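Long-range contacts in cellulose 1,4-beta-cellobiosidase (Thermobifida fusca, PDB 4JJJ), which probably hydrolyses the beta-1,4-glucan chains of cellulose to release cellobiose, here as the family 48 glycoside hydrolase part of a longer protein: residues S320-Q324 / I373-N379; N412-Q418 / P466-W471. The protein carries 1 engineered substitution. All coordinates share one frame; numbering follows the deposited sequence. Where two conformers were deposited one is given.

Contact 1 of 2, residues S320-Q324 / I373-N379; sequences SSSHQ and IAGGATN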
loop_
_atom_site.group_PDB
_atom_site.type_symbol
_atom_site.label_atom_id
_atom_site.label_comp_id
_atom_site.label_asym_id
_atom_site.label_seq_id
_atom_site.Cartn_x
_atom_site.Cartn_y
_atom_site.Cartn_z
ATOM N N SER A 320 1.326 13.478 5.436
ATOM C CA SER A 320 1.267 14.713 4.690
ATOM C C SER A 320 1.484 14.593 3.175
ATOM O O SER A 320 1.174 15.556 2.439
ATOM C CB SER A 320 2.359 15.654 5.204
ATOM O OG SER A 320 2.118 15.949 6.585
ATOM N N SER A 321 1.944 13.432 2.734
ATOM C CA SER A 321 2.351 13.264 1.322
ATOM C C SER A 321 1.479 12.190 0.696
ATOM O O SER A 321 1.237 11.109 1.343
ATOM C CB SER A 321 3.798 12.867 1.230
ATOM O OG SER A 321 4.204 12.788 -0.108
ATOM N N SER A 322 1.022 12.453 -0.531
ATOM C CA SER A 322 0.078 11.578 -1.250
ATOM C C SER A 322 0.606 11.262 -2.604
ATOM O O SER A 322 1.241 12.108 -3.271
ATOM C CB SER A 322 -1.343 12.178 -1.334
ATOM O OG SER A 322 -1.922 12.438 -0.058
ATOM N N HIS A 323 0.436 9.989 -3.009
ATOM C CA HIS A 323 0.958 9.428 -4.217
ATOM C C HIS A 323 -0.202 9.073 -5.147
ATOM O O HIS A 323 -1.159 8.451 -4.731
ATOM C CB HIS A 323 1.778 8.191 -3.812
ATOM C CG HIS A 323 2.577 7.517 -4.881
ATOM N ND1 HIS A 323 2.050 7.016 -6.071
ATOM C CD2 HIS A 323 3.894 7.212 -4.939
ATOM C CE1 HIS A 323 2.975 6.394 -6.756
ATOM N NE2 HIS A 323 4.128 6.523 -6.089
ATOM N N GLN A 324 -0.074 9.374 -6.425
ATOM C CA GLN A 324 -1.119 9.086 -7.393
ATOM C C GLN A 324 -1.559 7.620 -7.369
ATOM O O GLN A 324 -2.720 7.240 -7.582
ATOM C CB GLN A 324 -0.668 9.420 -8.831
ATOM C CG GLN A 324 0.557 8.682 -9.376
ATOM C CD GLN A 324 0.253 7.410 -10.106
ATOM O OE1 GLN A 324 -0.887 7.183 -10.527
ATOM N NE2 GLN A 324 1.259 6.533 -10.261
ATOM N N ILE A 373 0.980 9.489 -15.182
ATOM C CA ILE A 373 0.614 10.245 -13.972
ATOM C C ILE A 373 1.777 10.407 -13.016
ATOM O O ILE A 373 2.322 9.412 -12.481
ATOM C CB ILE A 373 -0.610 9.688 -13.274
ATOM C CG1 ILE A 373 -1.734 9.279 -14.288
ATOM C CG2 ILE A 373 -1.107 10.613 -12.181
ATOM C CD1 ILE A 373 -2.299 10.369 -15.172
ATOM N N ALA A 374 2.183 11.647 -12.837
ATOM C CA ALA A 374 3.368 11.951 -11.976
ATOM C C ALA A 374 3.077 11.751 -10.513
ATOM O O ALA A 374 1.942 11.408 -10.100
ATOM C CB ALA A 374 3.837 13.345 -12.235
ATOM N N GLY A 375 4.088 11.969 -9.671
ATOM C CA GLY A 375 4.103 11.342 -8.356
ATOM C C GLY A 375 3.037 11.752 -7.390
ATOM O O GLY A 375 2.271 10.921 -6.885
ATOM N N GLY A 376 3.022 13.020 -7.005
ATOM C CA GLY A 376 2.105 13.478 -5.980
ATOM C C GLY A 376 2.442 14.823 -5.370
ATOM O O GLY A 376 3.109 15.650 -6.026
ATOM N N ALA A 377 2.069 15.018 -4.153
ATOM C CA ALA A 377 2.346 16.277 -3.500
ATOM C C ALA A 377 2.316 16.069 -1.993
ATOM O O ALA A 377 1.773 15.136 -1.422
ATOM C CB ALA A 377 1.251 17.300 -3.843
ATOM N N THR A 378 2.981 17.002 -1.299
ATOM C CA THR A 378 3.055 16.961 0.148
ATOM C C THR A 378 2.875 18.293 0.873
ATOM O O THR A 378 3.255 19.389 0.315
ATOM C CB THR A 378 4.438 16.380 0.633
ATOM O OG1 THR A 378 4.400 16.254 2.056
ATOM C CG2 THR A 378 5.544 17.240 0.222
ATOM N N ASN A 379 2.241 18.210 2.039
ATOM C CA ASN A 379 2.126 19.412 2.927
ATOM C C ASN A 379 3.354 19.574 3.868
ATOM O O ASN A 379 3.382 20.472 4.707
ATOM C CB ASN A 379 0.852 19.342 3.795
ATOM C CG ASN A 379 0.488 20.694 4.394
ATOM O OD1 ASN A 379 0.370 21.637 3.674
ATOM N ND2 ASN A 379 0.251 20.735 5.633
#
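Ser322 and Ala377 form the hydrogen-bonded pair at the middle of a short antiparallel match, and they illustrate how a strand at the margin of a sheet is held mainly by its backbone. The strands 321-323 and 376-378 run almost exactly antiparallel (174°). Ser322 N reaches Ala377 O at 2.9 Å, and Ala377 N returns a bond to Ser322 O. The pairing continues at both ends: Asn379 N gives its hydrogen to Ser320 O (2.9 Å), and Gln324 N meets Gly375 O at 2.8 Å.

CA-H...O contacts fill in between these bonds, the shortest from Gly376 CA to Ser322 O (3.2 Å). Gly376 has no room for a side chain, because a CB would run into Ser322 O.

Side-chain touches are few. Ser321 CB lies against Thr378 OG1 (3.5 Å), while the His323 ring turns one face over Gly375 O. The apolar pair is at the other end, where Gln324 CB meets Ile373 CG2 at 3.6 Å as the two side chains cross at a slant. Gln324 CG sits between its backbone N and carbonyl carbon (chi1 60°), which sets it 3.1 Å from Ala374 O, a buried carbonyl with no hydrogen-bond partner in the model; the bend at chi2 then carries the amide alongside Ile373.

The polar side-chain ends bond elsewhere: Ser320 and Asn379 to Asp269, His323 to Gly325 and Ser411, Gln324 to Asn412, and Thr378 OG1 to Ser380 N. The His323 side chain is about 8 Å from that of Asn224, the engineered replacement of the predicted nucleophile, and equally near a bound glucose.

The chemistry thus divides the labour: main-chain bonds fix the strand, leaving the side chains to tie this sheet margin to its surroundings beside the active site.

Contact 2 of 2, residues N412-Q418 / P466-W471; sequences NNWFGFQ and PSDLEW. With ZN (zinc ion), chain B; BGC (beta-D-glucopyranose), chain C; BGC (beta-D-glucopyranose), chain D.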
loop_
_atom_site.group_PDB
_atom_site.type_symbol
_atom_site.label_atom_id
_atom_site.label_comp_id
_atom_site.label_asym_id
_atom_site.label_seq_id
_atom_site.Cartn_x
_atom_site.Cartn_y
_atom_site.Cartn_z
ATOM N N ASN A 412 7.597 6.714 -7.429
ATOM C CA ASN A 412 6.768 6.693 -8.614
ATOM C C ASN A 412 7.468 6.209 -9.895
ATOM O O ASN A 412 6.947 6.324 -11.015
ATOM C CB ASN A 412 6.066 8.061 -8.890
ATOM C CG ASN A 412 4.860 7.932 -9.744
ATOM O OD1 ASN A 412 4.045 6.987 -9.611
ATOM N ND2 ASN A 412 4.695 8.940 -10.662
ATOM N N ASN A 413 8.629 5.579 -9.763
ATOM C CA ASN A 413 9.307 5.015 -10.931
ATOM C C ASN A 413 8.661 3.670 -11.375
ATOM O O ASN A 413 8.848 3.202 -12.474
ATOM C CB ASN A 413 10.750 4.859 -10.596
ATOM C CG ASN A 413 11.506 6.191 -10.604
ATOM O OD1 ASN A 413 10.927 7.277 -10.656
ATOM N ND2 ASN A 413 12.837 6.094 -10.510
ATOM N N TRP A 414 7.953 2.983 -10.465
ATOM C CA TRP A 414 7.281 1.675 -10.861
ATOM C C TRP A 414 6.033 1.893 -11.610
ATOM O O TRP A 414 5.103 2.560 -11.102
ATOM C CB TRP A 414 6.972 0.966 -9.563
ATOM C CG TRP A 414 6.394 -0.408 -9.812
ATOM C CD1 TRP A 414 6.896 -1.376 -10.666
ATOM C CD2 TRP A 414 5.275 -0.997 -9.129
ATOM N NE1 TRP A 414 6.105 -2.488 -10.619
ATOM C CE2 TRP A 414 5.106 -2.295 -9.681
ATOM C CE3 TRP A 414 4.346 -0.521 -8.218
ATOM C CZ2 TRP A 414 4.086 -3.124 -9.237
ATOM C CZ3 TRP A 414 3.362 -1.329 -7.792
ATOM C CH2 TRP A 414 3.219 -2.629 -8.309
ATOM N N PHE A 415 5.980 1.367 -12.835
ATOM C CA PHE A 415 4.779 1.424 -13.660
ATOM C C PHE A 415 3.557 0.786 -13.028
ATOM O O PHE A 415 2.457 1.192 -13.410
ATOM C CB PHE A 415 5.028 0.861 -15.042
ATOM C CG PHE A 415 3.871 0.902 -15.968
ATOM C CD1 PHE A 415 3.528 2.054 -16.697
ATOM C CD2 PHE A 415 3.103 -0.209 -16.134
ATOM C CE1 PHE A 415 2.476 2.088 -17.587
ATOM C CE2 PHE A 415 2.028 -0.203 -16.998
ATOM C CZ PHE A 415 1.729 0.949 -17.753
ATOM N N GLY A 416 3.758 -0.106 -12.106
ATOM C CA GLY A 416 2.607 -0.720 -11.429
ATOM C C GLY A 416 1.661 0.295 -10.842
ATOM O O GLY A 416 0.443 0.097 -10.850
ATOM N N PHE A 417 2.155 1.409 -10.295
ATOM C CA PHE A 417 1.240 2.333 -9.689
ATOM C C PHE A 417 0.365 3.025 -10.719
ATOM O O PHE A 417 -0.749 3.440 -10.444
ATOM C CB PHE A 417 2.033 3.375 -8.910
ATOM C CG PHE A 417 2.472 2.977 -7.544
ATOM C CD1 PHE A 417 1.576 2.440 -6.622
ATOM C CD2 PHE A 417 3.792 3.062 -7.217
ATOM C CE1 PHE A 417 2.004 2.107 -5.310
ATOM C CE2 PHE A 417 4.199 2.713 -5.963
ATOM C CZ PHE A 417 3.317 2.252 -5.024
ATOM N N GLN A 418 0.863 3.134 -11.965
ATOM C CA GLN A 418 0.066 3.715 -13.070
ATOM C C GLN A 418 -1.205 2.920 -13.268
ATOM O O GLN A 418 -2.315 3.473 -13.280
ATOM C CB GLN A 418 0.762 3.710 -14.405
ATOM C CG GLN A 418 2.025 4.564 -14.517
ATOM C CD GLN A 418 1.744 5.993 -14.351
ATOM O OE1 GLN A 418 0.866 6.595 -15.083
ATOM N NE2 GLN A 418 2.424 6.635 -13.395
ATOM N N PRO A 466 5.393 -2.054 -19.667
ATOM C CA PRO A 466 6.309 -1.135 -18.951
ATOM C C PRO A 466 6.626 -1.548 -17.538
ATOM O O PRO A 466 5.800 -2.079 -16.840
ATOM C CB PRO A 466 5.612 0.221 -19.054
ATOM C CG PRO A 466 4.671 0.034 -20.234
ATOM C CD PRO A 466 4.223 -1.373 -20.184
ATOM N N SER A 467 7.842 -1.258 -17.084
ATOM C CA SER A 467 8.303 -1.554 -15.773
ATOM C C SER A 467 8.834 -0.313 -15.057
ATOM O O SER A 467 8.197 0.206 -14.126
ATOM C CB SER A 467 9.357 -2.688 -15.801
ATOM O OG SER A 467 9.894 -2.822 -14.478
ATOM N N ASP A 468 9.932 0.263 -15.525
ATOM C CA ASP A 468 10.542 1.410 -14.837
ATOM C C ASP A 468 10.316 2.670 -15.615
ATOM O O ASP A 468 10.486 2.698 -16.861
ATOM C CB ASP A 468 12.056 1.159 -14.652
ATOM C CG ASP A 468 12.719 2.111 -13.702
ATOM O OD1 ASP A 468 12.168 2.441 -12.606
ATOM O OD2 ASP A 468 13.892 2.461 -14.040
ATOM N N LEU A 469 9.981 3.736 -14.895
ATOM C CA LEU A 469 9.710 5.018 -15.453
ATOM C C LEU A 469 10.763 6.030 -14.934
ATOM O O LEU A 469 11.240 5.905 -13.813
ATOM C CB LEU A 469 8.356 5.509 -15.017
ATOM C CG LEU A 469 7.164 4.618 -15.374
ATOM C CD1 LEU A 469 5.899 5.188 -14.892
ATOM C CD2 LEU A 469 7.076 4.339 -16.868
ATOM N N GLU A 470 11.107 7.012 -15.783
ATOM C CA GLU A 470 11.983 8.116 -15.428
ATOM C C GLU A 470 11.257 9.440 -15.661
ATOM O O GLU A 470 10.779 9.721 -16.806
ATOM C CB GLU A 470 13.256 8.138 -16.270
ATOM C CG GLU A 470 14.257 9.237 -15.836
ATOM C CD GLU A 470 15.032 9.020 -14.553
ATOM O OE1 GLU A 470 15.002 7.903 -14.037
ATOM O OE2 GLU A 470 15.661 9.976 -14.056
ATOM N N TRP A 471 11.106 10.210 -14.594
ATOM C CA TRP A 471 10.333 11.434 -14.591
ATOM C C TRP A 471 11.310 12.661 -14.653
ATOM O O TRP A 471 12.431 12.620 -14.175
ATOM C CB TRP A 471 9.611 11.532 -13.249
ATOM C CG TRP A 471 8.556 10.485 -13.125
ATOM C CD1 TRP A 471 8.634 9.245 -12.559
ATOM C CD2 TRP A 471 7.229 10.569 -13.752
ATOM N NE1 TRP A 471 7.444 8.504 -12.783
ATOM C CE2 TRP A 471 6.572 9.316 -13.490
ATOM C CE3 TRP A 471 6.565 11.558 -14.437
ATOM C CZ2 TRP A 471 5.309 9.040 -13.971
ATOM C CZ3 TRP A 471 5.278 11.300 -14.839
ATOM C CH2 TRP A 471 4.698 10.070 -14.675
HETATM ZN ZN ZN B . 15.003 3.757 -12.986
HETATM C C2 BGC C . 8.759 -3.605 -8.563
HETATM C C3 BGC C . 8.218 -3.770 -7.147
HETATM C C4 BGC C . 7.042 -4.769 -7.127
HETATM C C5 BGC C . 7.274 -6.075 -7.910
HETATM C C6 BGC C . 5.992 -6.876 -8.150
HETATM C C1 BGC C . 8.996 -4.946 -9.215
HETATM O O1 BGC C . 9.437 -4.670 -10.586
HETATM O O2 BGC C . 9.995 -2.833 -8.394
HETATM O O3 BGC C . 7.799 -2.510 -6.611
HETATM O O4 BGC C . 6.685 -5.145 -5.795
HETATM O O5 BGC C . 7.813 -5.782 -9.199
HETATM O O6 BGC C . 5.073 -6.208 -8.976
HETATM C C2 BGC D . 5.052 -5.333 -4.102
HETATM C C3 BGC D . 3.782 -4.740 -3.497
HETATM C C4 BGC D . 3.928 -3.198 -3.339
HETATM C C5 BGC D . 4.471 -2.528 -4.626
HETATM C C6 BGC D . 4.771 -1.069 -4.379
HETATM C C1 BGC D . 5.456 -4.621 -5.379
HETATM O O2 BGC D . 4.835 -6.701 -4.423
HETATM O O3 BGC D . 3.555 -5.405 -2.230
HETATM O O4 BGC D . 2.640 -2.658 -2.977
HETATM O O5 BGC D . 5.649 -3.235 -5.034
HETATM O O6 BGC D . 5.703 -0.913 -3.326
HETATM O O HOH W 1 12.187 9.264 -12.157
HETATM O O HOH W 2 14.941 8.126 -11.014
HETATM O O HOH W 3 13.885 3.569 -10.897
HETATM O O HOH W 4 13.672 5.141 -13.668
HETATM O O HOH W 5 14.642 3.358 -12.831
HETATM O O HOH W 6 15.197 2.811 -11.221
HETATM O O HOH W 7 16.774 4.023 -14.389
HETATM O O HOH W 8 16.627 5.312 -12.008
#
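Phe415 lays one ring face over Pro466, whose CB stands 3.6 Å from the ring centroid in a CH-pi contact only 14° off the normal; Gln418 CB lies over the rim of the opposite face. Leu469 fits beside this pair, Leu469 CD1 against Gln418 CG (3.9 Å).

Farther along the strand, the Trp471 indole is met from two directions. Asn412 ND2 lies over one face toward the rim, the amide plane 17° from the ring and fixed by Gln324 at OD1 and Ile373 O at ND2; Asn413 OD1 comes to the edge. Trp471 NE1 bonds to Asn412 O at 2.9 Å, and a water links Asn413 OD1 to Trp471 N. The backbones join through Phe415 N to Ser467 O and Leu469 N to Asn413 O. In the conformer given, Asp468 OD2 lies 2.0 Å from a zinc ion whose water shell is doubtful.

Trp414 points the other way. With CG anti to the backbone N (chi1 -176°), its indole swings from the strand toward the sugars, one face on Gly416 CA and the other on two glucose units, Trp414 CD1 to C2 of the chain C glucose at 3.6 Å and Trp414 CZ3 to C5 of the chain D glucose at 3.6 Å. A serine here would probably leave both sugars without the flat surface they lie against and uncover Gly416.

Such an aromatic platform under pyranose rings is characteristic of carbohydrate-binding subsites, here in the (alpha/alpha)6 fold of family 48.

The two contacts come in series along the chain, contact 1 closing before contact 2 opens, and their centres lie 14 Å apart in the same catalytic domain. Contact 1 sits at the margin of a four-stranded antiparallel sheet; contact 2 joins residues 412-418, which lead into the helix, to strand 465-473, which pairs with strand 488-496. They meet directly: Gln418 OE1 accepts a probable hydrogen bond from Ile373 N (2.9 Å), Trp471 touches Ala374, and the rings of His323 and Phe417 meet at about 50°. The sheet margin and residues 412-418 therefore form one continuous body, with Trp414 and Phe417 in the glycan pocket and His323 against the Phe417 ring.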